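Local coordinates for protein tudor (Drosophila melanogaster, PDB 4Q5W) that probably binds symmetrically dimethylated arginines of Aubergine, may act in the piRNA pathway, and is required for germ-cell formation and abdominal segmentation, at residues C53-R67 with I80-Y94. Numbering follows the deposited sequence.
Sequences CVVQFADDLEFYRSR and ILIDYGNTTVVDKLY
In the SH3-like fold of the Tudor domain, 53-67 meets 80-94. Arg67 and Ile80 exchange two backbone hydrogen bonds, the hairpin pairing. At the far end Val54 and Tyr94 form a single antiparallel hydrogen-bonded pair: Val54 N reaches Tyr94 O at 2.9 Å and Tyr94 N reaches Val54 O at 2.8 Å. Leu81 fills the middle. Its CD1 makes CH-pi contacts over the faces of two rings, 4.1 Å from the centroids of both Phe57 and Tyr64. Its CD2 packs on Val55 CG2. Phe57 CG stands anti to the backbone N (chi1 -171°), which brings the ring between Leu81 CD1 on one face and Asp59 CB on the other. The edge of Tyr64 meets the face of Tyr84 in an offset edge-to-face stack, planes at 75°. Phe63 meets Tyr94 edge to face. Arg65 grips Asp83 side-on: NE to OD2 at 3.0 Å, NH1 to OD1 at 2.7 Å. Ile82 CD1 covers one guanidinium face. Arg65 also bonds the carbonyls of Ile103 and Lys104. With alanine in place of Arg65, the Asp83 carboxylate is likely to lose its charged mate and these carbonyls their donor. Phe57, Tyr64 and Tyr84, with Leu81 among them and Asn86 beside Phe57, are consistent with the aromatic cage by which extended Tudor domains recognise methylated arginine.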
loop_
_atom_site.group_PDB
_atom_site.type_symbol
_atom_site.label_atom_id
_atom_site.label_comp_id
_atom_site.label_asym_id
_atom_site.label_seq_id
_atom_site.Cartn_x
_atom_site.Cartn_y
_atom_site.Cartn_z
ATOM N N CYS A 53 4.605 16.151 3.926
ATOM C CA CYS A 53 5.981 16.269 4.390
ATOM C C CYS A 53 6.785 15.050 3.930
ATOM O O CYS A 53 6.342 14.307 3.061
ATOM C CB CYS A 53 6.015 16.392 5.911
ATOM S SG CYS A 53 5.102 15.101 6.784
ATOM N N VAL A 54 7.974 14.867 4.496
ATOM C CA VAL A 54 8.809 13.705 4.198
ATOM C C VAL A 54 9.253 13.078 5.511
ATOM O O VAL A 54 9.537 13.798 6.469
ATOM C CB VAL A 54 10.065 14.103 3.380
ATOM C CG1 VAL A 54 11.021 12.922 3.232
ATOM C CG2 VAL A 54 9.660 14.606 2.003
ATOM N N VAL A 55 9.301 11.750 5.581
ATOM C CA VAL A 55 9.825 11.102 6.780
ATOM C C VAL A 55 10.865 10.050 6.431
ATOM O O VAL A 55 10.918 9.578 5.294
ATOM C CB VAL A 55 8.707 10.430 7.609
ATOM C CG1 VAL A 55 7.637 11.446 7.992
ATOM C CG2 VAL A 55 8.090 9.264 6.832
ATOM N N GLN A 56 11.695 9.688 7.407
ATOM C CA GLN A 56 12.553 8.515 7.270
ATOM C C GLN A 56 11.793 7.299 7.786
ATOM O O GLN A 56 11.228 7.341 8.874
ATOM C CB GLN A 56 13.860 8.687 8.052
ATOM C CG GLN A 56 14.871 7.554 7.848
ATOM C CD GLN A 56 16.244 7.885 8.408
ATOM O OE1 GLN A 56 16.368 8.660 9.355
ATOM N NE2 GLN A 56 17.284 7.308 7.814
ATOM N N PHE A 57 11.762 6.230 6.992
ATOM C CA PHE A 57 11.094 4.984 7.374
ATOM C C PHE A 57 12.087 4.140 8.162
ATOM O O PHE A 57 13.189 3.876 7.691
ATOM C CB PHE A 57 10.645 4.246 6.106
ATOM C CG PHE A 57 9.745 3.048 6.348
ATOM C CD1 PHE A 57 8.977 2.936 7.492
ATOM C CD2 PHE A 57 9.655 2.047 5.384
ATOM C CE1 PHE A 57 8.145 1.832 7.685
ATOM C CE2 PHE A 57 8.827 0.944 5.560
ATOM C CZ PHE A 57 8.074 0.835 6.708
ATOM N N ALA A 58 11.704 3.723 9.364
ATOM C CA ALA A 58 12.629 3.010 10.244
ATOM C C ALA A 58 13.076 1.678 9.641
ATOM O O ALA A 58 14.220 1.254 9.829
ATOM C CB ALA A 58 12.001 2.779 11.605
ATOM N N ASP A 59 12.169 1.034 8.912
ATOM C CA ASP A 59 12.410 -0.310 8.401
ATOM C C ASP A 59 13.587 -0.381 7.429
ATOM O O ASP A 59 14.360 -1.344 7.449
ATOM C CB ASP A 59 11.156 -0.863 7.730
ATOM C CG ASP A 59 10.013 -1.071 8.702
ATOM O OD1 ASP A 59 10.023 -0.444 9.782
ATOM O OD2 ASP A 59 9.088 -1.850 8.370
ATOM N N ASP A 60 13.726 0.631 6.578
ATOM C CA ASP A 60 14.808 0.618 5.591
ATOM C C ASP A 60 15.719 1.842 5.637
ATOM O O ASP A 60 16.656 1.942 4.851
ATOM C CB ASP A 60 14.263 0.391 4.166
ATOM C CG ASP A 60 13.260 1.455 3.728
ATOM O OD1 ASP A 60 13.248 2.562 4.307
ATOM O OD2 ASP A 60 12.488 1.183 2.780
ATOM N N LEU A 61 15.439 2.761 6.562
ATOM C CA LEU A 61 16.200 4.011 6.721
ATOM C C LEU A 61 16.161 4.961 5.515
ATOM O O LEU A 61 16.905 5.937 5.461
ATOM C CB LEU A 61 17.654 3.743 7.146
ATOM C CG LEU A 61 17.885 3.195 8.555
ATOM C CD1 LEU A 61 19.369 3.171 8.886
ATOM C CD2 LEU A 61 17.125 4.008 9.585
ATOM N N GLU A 62 15.283 4.693 4.557
ATOM C CA GLU A 62 15.141 5.576 3.407
ATOM C C GLU A 62 14.024 6.598 3.592
ATOM O O GLU A 62 13.201 6.482 4.506
ATOM C CB GLU A 62 14.899 4.758 2.136
ATOM C CG GLU A 62 16.112 3.943 1.699
ATOM C CD GLU A 62 15.857 3.162 0.428
ATOM O OE1 GLU A 62 14.692 3.136 -0.028
ATOM O OE2 GLU A 62 16.821 2.574 -0.113
ATOM N N PHE A 63 13.979 7.586 2.701
ATOM C CA PHE A 63 13.044 8.703 2.844
ATOM C C PHE A 63 11.831 8.611 1.918
ATOM O O PHE A 63 11.947 8.175 0.775
ATOM C CB PHE A 63 13.783 10.034 2.660
ATOM C CG PHE A 63 14.797 10.320 3.746
ATOM C CD1 PHE A 63 16.111 9.893 3.619
ATOM C CD2 PHE A 63 14.436 11.012 4.890
ATOM C CE1 PHE A 63 17.044 10.145 4.613
ATOM C CE2 PHE A 63 15.369 11.280 5.887
ATOM C CZ PHE A 63 16.672 10.844 5.750
ATOM N N TYR A 64 10.673 9.031 2.427
ATOM C CA TYR A 64 9.399 8.860 1.741
ATOM C C TYR A 64 8.506 10.095 1.846
ATOM O O TYR A 64 8.472 10.769 2.883
ATOM C CB TYR A 64 8.646 7.702 2.381
ATOM C CG TYR A 64 9.278 6.358 2.151
ATOM C CD1 TYR A 64 10.311 5.902 2.952
ATOM C CD2 TYR A 64 8.819 5.532 1.138
ATOM C CE1 TYR A 64 10.893 4.652 2.736
ATOM C CE2 TYR A 64 9.384 4.283 0.922
ATOM C CZ TYR A 64 10.411 3.849 1.723
ATOM O OH TYR A 64 10.966 2.605 1.500
ATOM N N ARG A 65 7.755 10.373 0.786
ATOM C CA ARG A 65 6.712 11.374 0.875
ATOM C C ARG A 65 5.647 10.889 1.842
ATOM O O ARG A 65 5.252 9.722 1.805
ATOM C CB ARG A 65 6.077 11.632 -0.484
ATOM C CG ARG A 65 7.038 12.229 -1.498
ATOM C CD ARG A 65 6.269 12.958 -2.573
ATOM N NE ARG A 65 5.464 12.042 -3.379
ATOM C CZ ARG A 65 4.569 12.444 -4.273
ATOM N NH1 ARG A 65 3.873 11.548 -4.970
ATOM N NH2 ARG A 65 4.377 13.742 -4.469
ATOM N N SER A 66 5.170 11.788 2.694
ATOM C CA SER A 66 4.245 11.401 3.750
ATOM C C SER A 66 3.130 12.405 3.971
ATOM O O SER A 66 3.251 13.574 3.612
ATOM C CB SER A 66 5.006 11.216 5.062
ATOM O OG SER A 66 5.790 12.370 5.342
ATOM N N ARG A 67 2.050 11.939 4.595
ATOM C CA ARG A 67 0.960 12.805 5.019
ATOM C C ARG A 67 0.628 12.470 6.467
ATOM O O ARG A 67 0.567 11.300 6.845
ATOM C CB ARG A 67 -0.287 12.632 4.137
ATOM C CG ARG A 67 -1.478 13.469 4.586
ATOM C CD ARG A 67 -2.585 13.531 3.529
ATOM N NE ARG A 67 -2.857 12.221 2.938
ATOM C CZ ARG A 67 -3.671 11.316 3.470
ATOM N NH1 ARG A 67 -3.866 10.153 2.857
ATOM N NH2 ARG A 67 -4.300 11.572 4.612
ATOM N N ILE A 80 1.095 8.396 6.808
ATOM C CA ILE A 80 1.001 7.471 5.681
ATOM C C ILE A 80 2.125 7.777 4.691
ATOM O O ILE A 80 2.409 8.942 4.398
ATOM C CB ILE A 80 -0.390 7.519 4.978
ATOM C CG1 ILE A 80 -0.403 6.602 3.745
ATOM C CG2 ILE A 80 -0.768 8.930 4.575
ATOM C CD1 ILE A 80 -1.789 6.470 3.084
ATOM N N LEU A 81 2.789 6.734 4.200
ATOM C CA LEU A 81 3.757 6.906 3.121
ATOM C C LEU A 81 2.955 6.901 1.834
ATOM O O LEU A 81 2.620 5.830 1.297
ATOM C CB LEU A 81 4.797 5.785 3.126
ATOM C CG LEU A 81 5.460 5.494 4.487
ATOM C CD1 LEU A 81 6.558 4.450 4.344
ATOM C CD2 LEU A 81 6.007 6.769 5.127
ATOM N N ILE A 82 2.630 8.100 1.359
ATOM C CA ILE A 82 1.595 8.281 0.343
ATOM C C ILE A 82 1.829 7.541 -0.966
ATOM O O ILE A 82 0.872 7.176 -1.652
ATOM C CB ILE A 82 1.328 9.764 0.041
ATOM C CG1 ILE A 82 2.585 10.445 -0.515
ATOM C CG2 ILE A 82 0.818 10.463 1.291
ATOM C CD1 ILE A 82 2.298 11.789 -1.162
ATOM N N ASP A 83 3.089 7.314 -1.315
ATOM C CA ASP A 83 3.383 6.646 -2.568
ATOM C C ASP A 83 3.179 5.146 -2.467
ATOM O O ASP A 83 3.124 4.469 -3.489
ATOM C CB ASP A 83 4.792 6.995 -3.060
ATOM C CG ASP A 83 4.896 8.447 -3.503
ATOM O OD1 ASP A 83 3.921 8.943 -4.115
ATOM O OD2 ASP A 83 5.935 9.088 -3.232
ATOM N N TYR A 84 3.025 4.640 -1.244
ATOM C CA TYR A 84 2.968 3.190 -1.008
ATOM C C TYR A 84 1.703 2.733 -0.294
ATOM O O TYR A 84 1.135 1.674 -0.619
ATOM C CB TYR A 84 4.206 2.719 -0.237
ATOM C CG TYR A 84 5.484 2.927 -1.008
ATOM C CD1 TYR A 84 6.120 4.168 -1.027
ATOM C CD2 TYR A 84 6.039 1.901 -1.753
ATOM C CE1 TYR A 84 7.283 4.360 -1.748
ATOM C CE2 TYR A 84 7.194 2.091 -2.470
ATOM C CZ TYR A 84 7.812 3.330 -2.460
ATOM O OH TYR A 84 8.972 3.514 -3.180
ATOM N N GLY A 85 1.271 3.507 0.696
ATOM C CA GLY A 85 0.026 3.210 1.385
ATOM C C GLY A 85 0.145 2.761 2.832
ATOM O O GLY A 85 -0.807 2.906 3.598
ATOM N N ASN A 86 1.292 2.209 3.208
ATOM C CA ASN A 86 1.502 1.767 4.581
ATOM C C ASN A 86 1.668 2.943 5.528
ATOM O O ASN A 86 1.943 4.064 5.094
ATOM C CB ASN A 86 2.686 0.795 4.701
ATOM C CG ASN A 86 3.989 1.387 4.212
ATOM O OD1 ASN A 86 4.077 1.858 3.081
ATOM N ND2 ASN A 86 5.007 1.377 5.069
ATOM N N THR A 87 1.473 2.686 6.817
ATOM C CA THR A 87 1.588 3.729 7.826
ATOM C C THR A 87 2.728 3.425 8.788
ATOM O O THR A 87 3.200 2.293 8.886
ATOM C CB THR A 87 0.283 3.907 8.630
ATOM O OG1 THR A 87 0.066 2.774 9.482
ATOM C CG2 THR A 87 -0.905 4.097 7.708
ATOM N N THR A 88 3.163 4.444 9.518
ATOM C CA THR A 88 4.241 4.259 10.472
ATOM C C THR A 88 4.266 5.441 11.417
ATOM O O THR A 88 3.603 6.456 11.171
ATOM C CB THR A 88 5.606 4.100 9.761
ATOM O OG1 THR A 88 6.608 3.735 10.715
ATOM C CG2 THR A 88 6.010 5.380 9.069
ATOM N N VAL A 89 5.023 5.308 12.497
ATOM C CA VAL A 89 5.102 6.355 13.507
ATOM C C VAL A 89 6.516 6.888 13.577
ATOM O O VAL A 89 7.472 6.121 13.739
ATOM C CB VAL A 89 4.682 5.840 14.891
ATOM C CG1 VAL A 89 5.023 6.856 15.967
ATOM C CG2 VAL A 89 3.197 5.519 14.900
ATOM N N VAL A 90 6.645 8.205 13.444
ATOM C CA VAL A 90 7.946 8.854 13.422
ATOM C C VAL A 90 7.991 9.964 14.468
ATOM O O VAL A 90 6.951 10.394 14.984
ATOM C CB VAL A 90 8.241 9.452 12.037
ATOM C CG1 VAL A 90 8.114 8.381 10.953
ATOM C CG2 VAL A 90 7.288 10.593 11.753
ATOM N N ASP A 91 9.193 10.425 14.790
ATOM C CA ASP A 91 9.329 11.520 15.737
ATOM C C ASP A 91 10.024 12.723 15.114
ATOM O O ASP A 91 10.336 13.691 15.805
ATOM C CB ASP A 91 10.045 11.071 17.019
ATOM C CG ASP A 91 11.477 10.644 16.778
ATOM O OD1 ASP A 91 11.893 10.562 15.605
ATOM O OD2 ASP A 91 12.192 10.387 17.775
ATOM N N LYS A 92 10.249 12.655 13.810
ATOM C CA LYS A 92 10.895 13.740 13.079
ATOM C C LYS A 92 10.306 13.882 11.680
ATOM O O LYS A 92 10.098 12.897 10.977
ATOM C CB LYS A 92 12.400 13.502 12.986
ATOM C CG LYS A 92 13.161 14.635 12.327
ATOM C CD LYS A 92 14.648 14.341 12.305
ATOM C CE LYS A 92 15.441 15.510 11.752
ATOM N NZ LYS A 92 16.892 15.202 11.691
ATOM N N LEU A 93 10.051 15.122 11.280
ATOM C CA LEU A 93 9.457 15.409 9.982
ATOM C C LEU A 93 10.387 16.306 9.187
ATOM O O LEU A 93 11.074 17.159 9.761
ATOM C CB LEU A 93 8.124 16.133 10.165
ATOM C CG LEU A 93 7.050 15.402 10.971
ATOM C CD1 LEU A 93 5.820 16.272 11.101
ATOM C CD2 LEU A 93 6.704 14.052 10.338
ATOM N N TYR A 94 10.395 16.118 7.874
ATOM C CA TYR A 94 11.164 16.979 6.984
ATOM C C TYR A 94 10.207 17.683 6.028
ATOM O O TYR A 94 9.102 17.190 5.769
ATOM C CB TYR A 94 12.190 16.168 6.181
ATOM C CG TYR A 94 13.184 15.408 7.021
ATOM C CD1 TYR A 94 12.884 14.137 7.503
ATOM C CD2 TYR A 94 14.428 15.953 7.323
ATOM C CE1 TYR A 94 13.791 13.434 8.264
ATOM C CE2 TYR A 94 15.344 15.257 8.087
ATOM C CZ TYR A 94 15.015 14.000 8.556
ATOM O OH TYR A 94 15.916 13.308 9.316
HETATM O O HOH W 1 11.597 10.747 9.988
HETATM O O HOH W 2 14.972 10.811 10.437
HETATM O O HOH W 3 9.472 4.375 10.885
HETATM O O HOH W 4 7.713 8.356 -1.266
HETATM O O HOH W 5 5.741 7.574 0.085
#